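Local coordinates for lysosome-associated membrane glycoprotein 2 (PDB 5GV3), which regulates lysosomal acidification by directly inhibiting the proton channel TMEM175 and takes part in lysosome biogenesis and autophagy, the chain here being its first lumenal domain, at residues Phe22-Glu27 / Ile36-Pro41; Ser79-His84 / Val117-Ile122; Leu88-Ser93 / Thr134-Lys139; Val121-Asn126 / Trp141-Gln146. All coordinates share one frame; numbering follows the deposited sequence.

Interaction 1. Residues Phe22-Glu27 / Ile36-Pro41. With NAG (2-acetamido-2-deoxy-beta-D-glucopyranose), chain P; NAG (2-acetamido-2-deoxy-beta-D-glucopyranose), chain M.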
# COMPACT_ATOMS: atom_id res chain seq x y z
N PHE A 22 -0.25 -1.41 -9.81
CA PHE A 22 -1.62 -1.91 -9.88
C PHE A 22 -2.06 -2.12 -11.32
O PHE A 22 -2.04 -1.19 -12.13
CB PHE A 22 -2.57 -0.92 -9.21
CG PHE A 22 -2.23 -0.65 -7.77
CD1 PHE A 22 -2.44 -1.61 -6.81
CD2 PHE A 22 -1.68 0.56 -7.40
CE1 PHE A 22 -2.11 -1.37 -5.49
CE2 PHE A 22 -1.35 0.81 -6.08
CZ PHE A 22 -1.56 -0.15 -5.12
N THR A 23 -2.44 -3.34 -11.63
CA THR A 23 -2.94 -3.65 -12.96
C THR A 23 -4.46 -3.63 -12.92
O THR A 23 -5.08 -4.48 -12.29
CB THR A 23 -2.41 -5.01 -13.44
OG1 THR A 23 -0.99 -5.02 -13.36
CG2 THR A 23 -2.81 -5.25 -14.89
N ILE A 24 -5.05 -2.62 -13.57
CA ILE A 24 -6.49 -2.41 -13.50
C ILE A 24 -7.19 -2.64 -14.84
O ILE A 24 -6.78 -2.10 -15.87
CB ILE A 24 -6.82 -0.98 -13.02
CG1 ILE A 24 -6.15 -0.70 -11.68
CG2 ILE A 24 -8.35 -0.77 -12.94
CD1 ILE A 24 -6.30 0.73 -11.20
N THR A 25 -8.23 -3.47 -14.81
CA THR A 25 -9.08 -3.67 -15.98
C THR A 25 -10.36 -2.88 -15.79
O THR A 25 -11.04 -3.03 -14.78
CB THR A 25 -9.41 -5.16 -16.21
OG1 THR A 25 -8.21 -5.92 -16.31
CG2 THR A 25 -10.23 -5.33 -17.50
N TYR A 26 -10.69 -2.03 -16.76
CA TYR A 26 -11.93 -1.26 -16.69
C TYR A 26 -12.71 -1.36 -18.00
O TYR A 26 -12.14 -1.62 -19.06
CB TYR A 26 -11.63 0.19 -16.35
CG TYR A 26 -10.75 0.91 -17.35
CD1 TYR A 26 -9.37 0.76 -17.32
CD2 TYR A 26 -11.30 1.77 -18.29
CE1 TYR A 26 -8.56 1.42 -18.23
CE2 TYR A 26 -10.49 2.44 -19.19
CZ TYR A 26 -9.13 2.26 -19.16
OH TYR A 26 -8.33 2.92 -20.06
N GLU A 27 -14.02 -1.12 -17.93
CA GLU A 27 -14.85 -1.23 -19.12
C GLU A 27 -14.70 -0.02 -20.03
O GLU A 27 -14.70 1.13 -19.58
CB GLU A 27 -16.33 -1.40 -18.73
CG GLU A 27 -17.26 -1.51 -19.94
CD GLU A 27 -18.72 -1.69 -19.56
OE1 GLU A 27 -19.04 -1.73 -18.36
OE2 GLU A 27 -19.56 -1.80 -20.49
N ILE A 36 -4.70 -1.72 -17.83
CA ILE A 36 -3.53 -0.86 -17.70
C ILE A 36 -2.76 -1.16 -16.41
O ILE A 36 -3.32 -1.70 -15.46
CB ILE A 36 -3.91 0.63 -17.73
CG1 ILE A 36 -4.93 0.95 -16.65
CG2 ILE A 36 -4.51 1.00 -19.08
CD1 ILE A 36 -4.37 1.61 -15.43
N THR A 37 -1.47 -0.84 -16.40
CA THR A 37 -0.67 -0.97 -15.18
C THR A 37 -0.21 0.40 -14.71
O THR A 37 0.36 1.18 -15.47
CB THR A 37 0.55 -1.89 -15.39
OG1 THR A 37 0.09 -3.23 -15.56
CG2 THR A 37 1.47 -1.84 -14.18
N ILE A 38 -0.49 0.71 -13.45
CA ILE A 38 -0.05 1.95 -12.84
C ILE A 38 1.10 1.71 -11.87
O ILE A 38 0.89 1.15 -10.80
CB ILE A 38 -1.17 2.64 -12.06
CG1 ILE A 38 -2.37 2.92 -12.96
CG2 ILE A 38 -0.67 3.92 -11.42
CD1 ILE A 38 -3.53 3.53 -12.21
N ALA A 39 2.30 2.11 -12.25
CA ALA A 39 3.41 2.10 -11.30
C ALA A 39 3.35 3.37 -10.47
O ALA A 39 3.31 4.47 -11.02
CB ALA A 39 4.74 1.97 -12.01
N VAL A 40 3.30 3.22 -9.16
CA VAL A 40 3.21 4.37 -8.27
C VAL A 40 4.61 4.94 -8.12
O VAL A 40 5.48 4.30 -7.53
CB VAL A 40 2.63 3.98 -6.89
CG1 VAL A 40 2.61 5.18 -5.96
CG2 VAL A 40 1.23 3.40 -7.05
N PRO A 41 4.84 6.14 -8.67
CA PRO A 41 6.18 6.72 -8.60
C PRO A 41 6.35 7.50 -7.32
O PRO A 41 5.41 7.57 -6.52
CB PRO A 41 6.22 7.65 -9.80
CG PRO A 41 4.79 8.18 -9.84
CD PRO A 41 3.90 7.05 -9.36
C1 NAG P . -15.61 -5.78 -19.28
C2 NAG P . -15.96 -5.34 -17.87
C3 NAG P . -17.39 -5.76 -17.51
C4 NAG P . -18.38 -5.30 -18.57
C5 NAG P . -17.93 -5.82 -19.93
C6 NAG P . -18.83 -5.36 -21.06
C7 NAG P . -13.97 -5.21 -16.44
C8 NAG P . -13.12 -5.93 -15.44
N2 NAG P . -15.02 -5.88 -16.90
O3 NAG P . -17.73 -5.19 -16.25
O4 NAG P . -19.67 -5.81 -18.27
O5 NAG P . -16.62 -5.32 -20.22
O6 NAG P . -18.14 -5.46 -22.30
O7 NAG P . -13.70 -4.07 -16.82
C1 NAG M . 4.88 -4.11 -11.97
C2 NAG M . 5.81 -3.84 -13.16
C3 NAG M . 6.37 -5.16 -13.70
C4 NAG M . 7.01 -5.96 -12.58
C5 NAG M . 6.04 -6.14 -11.42
C6 NAG M . 6.66 -6.81 -10.22
C7 NAG M . 5.44 -1.85 -14.55
C8 NAG M . 4.63 -1.24 -15.66
N2 NAG M . 5.13 -3.11 -14.21
O3 NAG M . 7.33 -4.89 -14.72
O4 NAG M . 7.41 -7.24 -13.07
O5 NAG M . 5.59 -4.85 -10.97
O6 NAG M . 7.64 -5.97 -9.64
O7 NAG M . 6.34 -1.23 -13.99
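Strand segments 22-27 and 36-39 run antiparallel as the two arms of a beta hairpin, their axes 4.6 Å apart at closest approach and 148° between directions. Phe22 faces Ile38 and Ile24 faces Ile36 in hydrogen-bonded pairs, with Thr23 and Thr37 as the non-hydrogen-bonded pair between them. Four backbone bonds fix this register; the shortest, Ile24 N to Ile36 O at 2.7 Å, enters nearly along the C=O axis.

The threonine pair adds a side-chain link on its own face of the sheet: Thr23 OG1 and Thr37 OG1 lie 3.0 Å apart in a hydrogen bond whose direction is open. Each OG1 is anti to its carbonyl carbon (chi1 -54° and -69°), beside its own backbone N, and the two side chains cross at a slant. Beyond them, Thr37 CG2 touches the acetamide methyl C8 of the chain M sugar at 3.5 Å.

The other face is apolar. Ile24 CD1 meets Ile38 CD1 at 4.1 Å, and Phe22 brings CE2 against Val40 CG2 at 3.8 Å. Ile36 CG1 reaches the edge of the Tyr26 ring at CE1, 4.0 Å away, the two side chains crossing at about a right angle.

Strand 136-146 pairs with the other edge of strand 11-28 through Thr23 and Val137, while Phe98 and strand 59-64, through Phe64, pack on the isoleucine face.

Interaction 2. Residues Ser79-His84 / Val117-Ile122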
# COMPACT_ATOMS: atom_id res chain seq x y z
N SER A 79 -1.72 -9.45 17.71
CA SER A 79 -0.67 -10.48 17.95
C SER A 79 0.57 -10.53 17.04
O SER A 79 0.70 -11.49 16.29
CB SER A 79 -1.30 -11.88 17.95
OG SER A 79 -1.93 -12.21 16.71
N HIS A 80 1.53 -9.60 17.14
CA HIS A 80 1.45 -8.37 17.94
C HIS A 80 1.19 -7.05 17.20
O HIS A 80 0.99 -6.03 17.86
CB HIS A 80 2.71 -8.22 18.79
CG HIS A 80 2.54 -8.73 20.18
ND1 HIS A 80 2.07 -7.92 21.20
CD2 HIS A 80 2.70 -9.96 20.71
CE1 HIS A 80 2.00 -8.63 22.31
NE2 HIS A 80 2.37 -9.87 22.04
N TYR A 81 1.27 -7.01 15.88
CA TYR A 81 0.53 -5.96 15.20
C TYR A 81 0.13 -6.49 13.83
O TYR A 81 0.85 -7.28 13.22
CB TYR A 81 1.29 -4.62 15.10
CG TYR A 81 2.44 -4.46 14.12
CD1 TYR A 81 2.20 -4.09 12.80
CD2 TYR A 81 3.75 -4.59 14.53
CE1 TYR A 81 3.24 -3.91 11.90
CE2 TYR A 81 4.80 -4.41 13.64
CZ TYR A 81 4.54 -4.07 12.33
OH TYR A 81 5.58 -3.89 11.46
N SER A 82 -1.06 -6.09 13.40
CA SER A 82 -1.60 -6.59 12.14
C SER A 82 -1.50 -5.56 11.05
O SER A 82 -1.68 -4.36 11.28
CB SER A 82 -3.05 -7.03 12.32
OG SER A 82 -3.84 -5.99 12.87
N ILE A 83 -1.21 -6.05 9.84
CA ILE A 83 -1.27 -5.26 8.63
C ILE A 83 -2.58 -5.63 7.98
O ILE A 83 -2.80 -6.78 7.60
CB ILE A 83 -0.09 -5.54 7.69
CG1 ILE A 83 1.23 -5.25 8.40
CG2 ILE A 83 -0.20 -4.71 6.44
CD1 ILE A 83 2.41 -5.71 7.62
N HIS A 84 -3.48 -4.65 7.87
CA HIS A 84 -4.88 -4.95 7.63
C HIS A 84 -5.54 -3.84 6.80
O HIS A 84 -5.00 -2.75 6.67
CB HIS A 84 -5.55 -5.16 9.00
CG HIS A 84 -7.04 -5.30 8.95
ND1 HIS A 84 -7.68 -6.14 8.08
CD2 HIS A 84 -8.00 -4.72 9.71
CE1 HIS A 84 -8.99 -6.06 8.28
NE2 HIS A 84 -9.21 -5.19 9.24
N VAL A 117 2.86 -9.41 12.11
CA VAL A 117 4.26 -9.08 12.30
C VAL A 117 4.52 -8.79 13.77
O VAL A 117 3.77 -8.06 14.41
CB VAL A 117 4.67 -7.85 11.45
CG1 VAL A 117 6.11 -7.46 11.72
CG2 VAL A 117 4.49 -8.14 9.97
N PRO A 118 5.59 -9.40 14.31
CA PRO A 118 5.99 -9.15 15.69
C PRO A 118 6.36 -7.70 15.92
O PRO A 118 6.68 -6.98 14.98
CB PRO A 118 7.21 -10.04 15.88
CG PRO A 118 7.08 -11.09 14.86
CD PRO A 118 6.40 -10.45 13.69
N LEU A 119 6.32 -7.30 17.18
CA LEU A 119 6.78 -5.99 17.57
C LEU A 119 8.30 -6.03 17.61
O LEU A 119 8.89 -7.11 17.56
CB LEU A 119 6.24 -5.59 18.93
CG LEU A 119 5.17 -4.51 19.00
CD1 LEU A 119 3.98 -4.91 18.15
CD2 LEU A 119 4.75 -4.28 20.44
N ASP A 120 8.91 -4.85 17.70
CA ASP A 120 10.35 -4.72 17.85
C ASP A 120 11.19 -5.33 16.73
O ASP A 120 12.35 -5.65 16.94
CB ASP A 120 10.78 -5.36 19.18
CG ASP A 120 10.46 -4.48 20.38
OD1 ASP A 120 10.09 -3.30 20.17
OD2 ASP A 120 10.59 -4.96 21.52
N VAL A 121 10.61 -5.53 15.55
CA VAL A 121 11.40 -6.02 14.43
C VAL A 121 11.06 -5.24 13.17
O VAL A 121 10.02 -4.59 13.08
CB VAL A 121 11.19 -7.53 14.17
CG1 VAL A 121 11.44 -8.34 15.43
CG2 VAL A 121 9.79 -7.79 13.62
N ILE A 122 11.93 -5.32 12.18
CA ILE A 122 11.61 -4.74 10.89
C ILE A 122 11.21 -5.86 9.95
O ILE A 122 11.89 -6.88 9.85
CB ILE A 122 12.78 -3.91 10.28
CG1 ILE A 122 12.41 -3.40 8.89
CG2 ILE A 122 14.06 -4.71 10.24
CD1 ILE A 122 13.10 -2.11 8.51
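Tyr81 and Val117 exchange two backbone hydrogen bonds, Tyr81 N to Val117 O and Val117 N to Tyr81 O, each 3.1 Å long. The second is the straighter at hydrogen, 164° against 145°. The pairing is loose, so the side chains supply firmer evidence of how the two segments meet.

The Tyr81 ring is the centre of that packing. It lies alongside the Val117 side chain, pointing the same way. Val117 CB stands over one face, 4.2 Å from the ring centroid and 22° off the normal, a CH-pi contact displaced toward the rim. From there Val117 CG1 extends past CZ to the hydroxyl end, 3.6 Å from Tyr81 OH.

Leu119 approaches the same ring from its edge, with CD1 near the ring plane and 3.6 Å from Tyr81 CD2. That methyl also packs against His80 CB at 3.6 Å, bridging the two residues that follow the cis peptide bond between Ser79 and His80. On the other branch of Val117, CG2 meets Ile83 CD1 at 4.0 Å.

The contact joins the start of strand 81-91 to the end of strand 106-117 and the loop leading to strand 122-125. Farther along, Ile83 pairs with Phe115 and packs on Val72 and Phe74 of strand 68-76, while Tyr81 OH bonds to Ala147 N and the Tyr81 ring meets Phe148 edge-to-face.

Interaction 3. Residues Leu88-Ser93 / Thr134-Lys139. With NAG (2-acetamido-2-deoxy-beta-D-glucopyranose), chain N; NAG (2-acetamido-2-deoxy-beta-D-glucopyranose), chain M.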
# COMPACT_ATOMS: atom_id res chain seq x y z
N LEU A 88 -7.49 0.06 -2.18
CA LEU A 88 -7.16 0.86 -3.35
C LEU A 88 -8.42 1.53 -3.89
O LEU A 88 -9.45 0.88 -4.05
CB LEU A 88 -6.53 -0.01 -4.44
CG LEU A 88 -6.18 0.69 -5.75
CD1 LEU A 88 -4.94 1.53 -5.58
CD2 LEU A 88 -5.99 -0.33 -6.86
N SER A 89 -8.34 2.83 -4.14
CA SER A 89 -9.44 3.54 -4.78
C SER A 89 -8.95 4.16 -6.07
O SER A 89 -7.90 4.82 -6.10
CB SER A 89 -10.02 4.62 -3.87
OG SER A 89 -10.49 4.06 -2.66
N TYR A 90 -9.67 3.92 -7.15
CA TYR A 90 -9.30 4.50 -8.43
C TYR A 90 -10.48 5.18 -9.10
O TYR A 90 -11.63 4.75 -8.96
CB TYR A 90 -8.65 3.47 -9.35
CG TYR A 90 -9.48 2.26 -9.72
CD1 TYR A 90 -9.54 1.15 -8.88
CD2 TYR A 90 -10.19 2.22 -10.91
CE1 TYR A 90 -10.28 0.04 -9.23
CE2 TYR A 90 -10.94 1.11 -11.26
CZ TYR A 90 -10.98 0.03 -10.42
OH TYR A 90 -11.73 -1.07 -10.77
N ASN A 91 -10.18 6.27 -9.79
CA ASN A 91 -11.18 7.16 -10.36
C ASN A 91 -11.13 7.08 -11.89
O ASN A 91 -10.21 7.59 -12.51
CB ASN A 91 -10.90 8.57 -9.86
CG ASN A 91 -11.88 9.60 -10.38
OD1 ASN A 91 -12.67 9.34 -11.28
ND2 ASN A 91 -11.81 10.80 -9.81
N THR A 92 -12.15 6.47 -12.49
CA THR A 92 -12.14 6.24 -13.93
C THR A 92 -12.59 7.47 -14.72
O THR A 92 -12.61 7.45 -15.95
CB THR A 92 -13.03 5.06 -14.32
OG1 THR A 92 -14.33 5.21 -13.74
CG2 THR A 92 -12.40 3.75 -13.86
N SER A 93 -12.96 8.53 -14.01
CA SER A 93 -13.27 9.79 -14.67
C SER A 93 -11.98 10.53 -15.03
O SER A 93 -12.02 11.63 -15.59
CB SER A 93 -14.15 10.67 -13.78
OG SER A 93 -15.41 10.07 -13.54
N THR A 134 -9.69 -9.20 -8.66
CA THR A 134 -10.44 -8.81 -9.85
C THR A 134 -11.42 -7.67 -9.58
O THR A 134 -12.21 -7.74 -8.63
CB THR A 134 -11.22 -10.02 -10.41
OG1 THR A 134 -10.29 -11.06 -10.74
CG2 THR A 134 -12.05 -9.65 -11.63
N PRO A 135 -11.38 -6.60 -10.40
CA PRO A 135 -10.59 -6.39 -11.62
C PRO A 135 -9.21 -5.78 -11.40
O PRO A 135 -8.68 -5.16 -12.31
CB PRO A 135 -11.46 -5.41 -12.40
CG PRO A 135 -12.04 -4.55 -11.33
CD PRO A 135 -12.25 -5.45 -10.12
N VAL A 136 -8.63 -5.97 -10.22
CA VAL A 136 -7.34 -5.34 -9.93
C VAL A 136 -6.29 -6.36 -9.49
O VAL A 136 -6.53 -7.15 -8.59
CB VAL A 136 -7.48 -4.27 -8.84
CG1 VAL A 136 -6.13 -3.64 -8.55
CG2 VAL A 136 -8.49 -3.19 -9.25
N VAL A 137 -5.14 -6.34 -10.15
CA VAL A 137 -4.00 -7.12 -9.67
C VAL A 137 -3.02 -6.19 -8.94
O VAL A 137 -2.47 -5.27 -9.54
CB VAL A 137 -3.30 -7.84 -10.83
CG1 VAL A 137 -2.01 -8.50 -10.36
CG2 VAL A 137 -4.23 -8.87 -11.44
N GLN A 138 -2.83 -6.44 -7.65
CA GLN A 138 -1.92 -5.64 -6.83
C GLN A 138 -0.58 -6.34 -6.64
O GLN A 138 -0.53 -7.52 -6.31
CB GLN A 138 -2.56 -5.34 -5.47
CG GLN A 138 -3.95 -4.74 -5.58
CD GLN A 138 -4.61 -4.50 -4.24
OE1 GLN A 138 -4.01 -4.73 -3.19
NE2 GLN A 138 -5.85 -4.02 -4.26
N LYS A 139 0.51 -5.62 -6.89
CA LYS A 139 1.84 -6.16 -6.66
C LYS A 139 2.64 -5.28 -5.71
O LYS A 139 2.68 -4.06 -5.86
CB LYS A 139 2.59 -6.33 -7.99
CG LYS A 139 2.04 -7.46 -8.87
CD LYS A 139 2.88 -7.61 -10.13
CE LYS A 139 2.38 -8.76 -11.01
NZ LYS A 139 2.53 -10.06 -10.31
C1 NAG N . -12.66 11.87 -10.23
C2 NAG N . -12.96 12.89 -9.16
C3 NAG N . -13.89 13.95 -9.71
C4 NAG N . -13.28 14.59 -10.96
C5 NAG N . -12.84 13.52 -11.97
C6 NAG N . -11.98 14.10 -13.07
C7 NAG N . -12.83 12.16 -6.82
C8 NAG N . -13.56 11.53 -5.67
N2 NAG N . -13.52 12.28 -7.96
O3 NAG N . -14.13 14.94 -8.72
O4 NAG N . -14.24 15.43 -11.58
O5 NAG N . -12.04 12.51 -11.34
O6 NAG N . -10.61 14.11 -12.71
O7 NAG N . -11.67 12.53 -6.72
C1 NAG M . 4.88 -4.11 -11.97
C2 NAG M . 5.81 -3.84 -13.16
C3 NAG M . 6.37 -5.16 -13.70
C4 NAG M . 7.01 -5.96 -12.58
C5 NAG M . 6.04 -6.14 -11.42
C6 NAG M . 6.66 -6.81 -10.22
C7 NAG M . 5.44 -1.85 -14.55
C8 NAG M . 4.63 -1.24 -15.66
N2 NAG M . 5.13 -3.11 -14.21
O3 NAG M . 7.33 -4.89 -14.72
O4 NAG M . 7.41 -7.24 -13.07
O5 NAG M . 5.59 -4.85 -10.97
O6 NAG M . 7.64 -5.97 -9.64
O7 NAG M . 6.34 -1.23 -13.99
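Two beta sheets face each other here: Leu88 and Tyr90 of strand 81-91, in the four-stranded antiparallel sheet, pack against Val136 and Gln138 of strand 136-146, in the larger mixed sheet, and Pro135 in the loop just before it. The axes of the short segments stay 10.5 Å apart or more, a separation bridged by side chains.

Val136 divides its branches between two partners. CG1 touches Leu88 CD2 at 3.7 Å, the side chains crossing, and CG2 meets Tyr90 CE1 at 3.7 Å with the two residues reaching tip to tip. Val136 CG1 is anti to the backbone N (chi1 180°), which turns CG2 beside that N and toward the tyrosine. The phenol oxygen continues past the valine, Tyr90 OH lying 3.5 Å from Pro135 CG. At the other end, Gln138 NE2 approaches Leu88 CB at 4.1 Å, while its OE1 bonds to Tyr140 OH.

One residue after Tyr90, Asn91 carries an N-linked sugar through ND2, and its OD1 accepts from Ser93 N at 2.9 Å in an Asx turn.

Strand 11-28 contributes Phe22 to Leu88 and Ile24 to Tyr90, and Val109 of strand 106-117 packs against both Tyr90 and Val136, adding to the packing between the sheets.

Interaction 4. Residues Val121-Asn126 / Trp141-Gln146. With NAG (2-acetamido-2-deoxy-beta-D-glucopyranose), chain M.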
# COMPACT_ATOMS: atom_id res chain seq x y z
N VAL A 121 10.61 -5.53 15.55
CA VAL A 121 11.40 -6.02 14.43
C VAL A 121 11.06 -5.24 13.17
O VAL A 121 10.02 -4.59 13.08
CB VAL A 121 11.19 -7.53 14.17
CG1 VAL A 121 11.44 -8.34 15.43
CG2 VAL A 121 9.79 -7.79 13.62
N ILE A 122 11.93 -5.32 12.18
CA ILE A 122 11.61 -4.74 10.89
C ILE A 122 11.21 -5.86 9.95
O ILE A 122 11.89 -6.88 9.85
CB ILE A 122 12.78 -3.91 10.28
CG1 ILE A 122 12.41 -3.40 8.89
CG2 ILE A 122 14.06 -4.71 10.24
CD1 ILE A 122 13.10 -2.11 8.51
N PHE A 123 10.05 -5.71 9.31
CA PHE A 123 9.59 -6.73 8.38
C PHE A 123 10.23 -6.51 7.01
O PHE A 123 10.18 -5.40 6.47
CB PHE A 123 8.07 -6.73 8.28
CG PHE A 123 7.54 -7.72 7.29
CD1 PHE A 123 7.55 -9.07 7.58
CD2 PHE A 123 7.05 -7.30 6.07
CE1 PHE A 123 7.07 -9.99 6.67
CE2 PHE A 123 6.57 -8.22 5.15
CZ PHE A 123 6.58 -9.57 5.45
N LYS A 124 10.82 -7.55 6.46
CA LYS A 124 11.51 -7.40 5.19
C LYS A 124 11.01 -8.41 4.18
O LYS A 124 10.87 -9.60 4.48
CB LYS A 124 13.03 -7.55 5.37
CG LYS A 124 13.82 -7.17 4.11
CD LYS A 124 15.13 -7.94 3.94
CE LYS A 124 14.88 -9.34 3.41
NZ LYS A 124 16.08 -9.89 2.72
N CYS A 125 10.73 -7.92 2.98
CA CYS A 125 10.36 -8.77 1.86
C CYS A 125 10.64 -8.00 0.58
O CYS A 125 9.76 -7.32 0.06
CB CYS A 125 8.87 -9.16 1.97
SG CYS A 125 8.32 -10.51 0.89
N ASN A 126 11.86 -8.11 0.05
CA ASN A 126 12.20 -7.44 -1.19
C ASN A 126 11.44 -8.17 -2.35
O ASN A 126 11.24 -7.58 -3.41
CB ASN A 126 13.77 -7.28 -1.39
CG ASN A 126 14.38 -5.91 -0.76
OD1 ASN A 126 13.68 -4.95 -0.45
ND2 ASN A 126 15.69 -5.84 -0.63
N TRP A 141 6.49 -5.09 -3.49
CA TRP A 141 7.83 -5.65 -3.30
C TRP A 141 8.84 -4.64 -2.72
O TRP A 141 8.51 -3.48 -2.50
CB TRP A 141 8.36 -6.21 -4.63
CG TRP A 141 8.77 -5.17 -5.67
CD1 TRP A 141 10.04 -4.73 -5.93
CD2 TRP A 141 7.90 -4.48 -6.58
NE1 TRP A 141 10.01 -3.80 -6.95
CE2 TRP A 141 8.71 -3.63 -7.36
CE3 TRP A 141 6.52 -4.49 -6.81
CZ2 TRP A 141 8.18 -2.80 -8.35
CZ3 TRP A 141 5.99 -3.66 -7.78
CH2 TRP A 141 6.82 -2.83 -8.55
N GLY A 142 10.06 -5.11 -2.47
CA GLY A 142 11.12 -4.27 -1.94
C GLY A 142 10.73 -3.68 -0.60
O GLY A 142 11.04 -2.53 -0.30
N ILE A 143 10.05 -4.48 0.22
CA ILE A 143 9.42 -4.00 1.45
C ILE A 143 10.36 -4.02 2.64
O ILE A 143 10.93 -5.06 2.97
CB ILE A 143 8.17 -4.85 1.79
CG1 ILE A 143 7.17 -4.82 0.64
CG2 ILE A 143 7.55 -4.39 3.10
CD1 ILE A 143 6.08 -5.88 0.74
N HIS A 144 10.53 -2.86 3.27
CA HIS A 144 11.17 -2.77 4.57
C HIS A 144 10.21 -2.00 5.47
O HIS A 144 10.01 -0.80 5.28
CB HIS A 144 12.53 -2.06 4.48
CG HIS A 144 13.54 -2.83 3.71
ND1 HIS A 144 13.56 -2.84 2.32
CD2 HIS A 144 14.53 -3.67 4.10
CE1 HIS A 144 14.54 -3.62 1.91
NE2 HIS A 144 15.14 -4.14 2.96
N LEU A 145 9.63 -2.67 6.45
CA LEU A 145 8.55 -2.06 7.21
C LEU A 145 8.66 -2.25 8.72
O LEU A 145 8.99 -3.33 9.20
CB LEU A 145 7.21 -2.62 6.73
CG LEU A 145 5.95 -2.25 7.52
CD1 LEU A 145 5.73 -0.75 7.48
CD2 LEU A 145 4.75 -2.97 6.94
N GLN A 146 8.39 -1.18 9.46
CA GLN A 146 8.15 -1.29 10.90
C GLN A 146 7.14 -0.25 11.37
O GLN A 146 7.38 0.95 11.30
CB GLN A 146 9.44 -1.17 11.71
CG GLN A 146 9.18 -1.42 13.20
CD GLN A 146 10.42 -1.32 14.08
OE1 GLN A 146 11.47 -0.84 13.64
NE2 GLN A 146 10.31 -1.79 15.31
C1 NAG M . 4.88 -4.11 -11.97
C2 NAG M . 5.81 -3.84 -13.16
C3 NAG M . 6.37 -5.16 -13.70
C4 NAG M . 7.01 -5.96 -12.58
C5 NAG M . 6.04 -6.14 -11.42
C6 NAG M . 6.66 -6.81 -10.22
C7 NAG M . 5.44 -1.85 -14.55
C8 NAG M . 4.63 -1.24 -15.66
N2 NAG M . 5.13 -3.11 -14.21
O3 NAG M . 7.33 -4.89 -14.72
O4 NAG M . 7.41 -7.24 -13.07
O5 NAG M . 5.59 -4.85 -10.97
O6 NAG M . 7.64 -5.97 -9.64
O7 NAG M . 6.34 -1.23 -13.99
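Phe123, Cys125, Ile143 and Leu145 share one face of an antiparallel strand pair, 122-125 with 143-146, whose axes come within 4.5 Å, with 165° between their directions. Across it Phe123 CD2 meets Ile143 CG2 at 4.2 Å. The Phe123 ring also meets Phe115 of the four-stranded sheet. Cys125 on this face forms a disulfide with Cys161.

Phe123 with Leu145 and Cys125 with Ile143 are the hydrogen-bonded pairs; Phe123 N to Leu145 O, in the carbonyl plane, is the shortest bond at 2.6 Å. The register ends in a G1 beta bulge, where Gly142 and Ile143 both face Cys125. Gly142 has a positive phi of 59°, a value that favours glycine, and the chain turns a corner there. Ile143 N still bonds to Cys125 O, but from above the carbonyl plane, 58° out of it, and Gly142 N gives its hydrogen to Asn126 O at 2.9 Å.

On the opposite face Lys124 and His144 lie side by side, Lys124 CG 3.5 Å from His144 NE2. Gln146 CG touches Val121 O at 3.3 Å, while its OE1 bonds to Ser155 N. At the outer end the Trp141 ring has Asn126 O at its edge and, over one face, the chain M sugar, whose O6 stands 3.1 Å above the ring plane.

Interaction 3 joins the two sheets in the buried interior by side-chain packing without cross-segment hydrogen bonds, whereas interactions 1 and 4 are backbone-bonded strand pairs within the mixed sheet. Interaction 1 is mostly buried and adjoins interaction 3. Interaction 2 lies where strands 81-91 and 106-117 meet at one end of the four-stranded sheet, combining a loose backbone pairing with apolar packing centred on a tyrosine. Interactions 2 and 4 are only partly buried and form a second cluster across the chain's centre from interaction 3, sharing Val121 and Ile122, with Ile83 CD1 3.7 Å from Leu145 CD2. Strand 81-91 serves interactions 2 and 3, strand 136-146 serves 3 and 4.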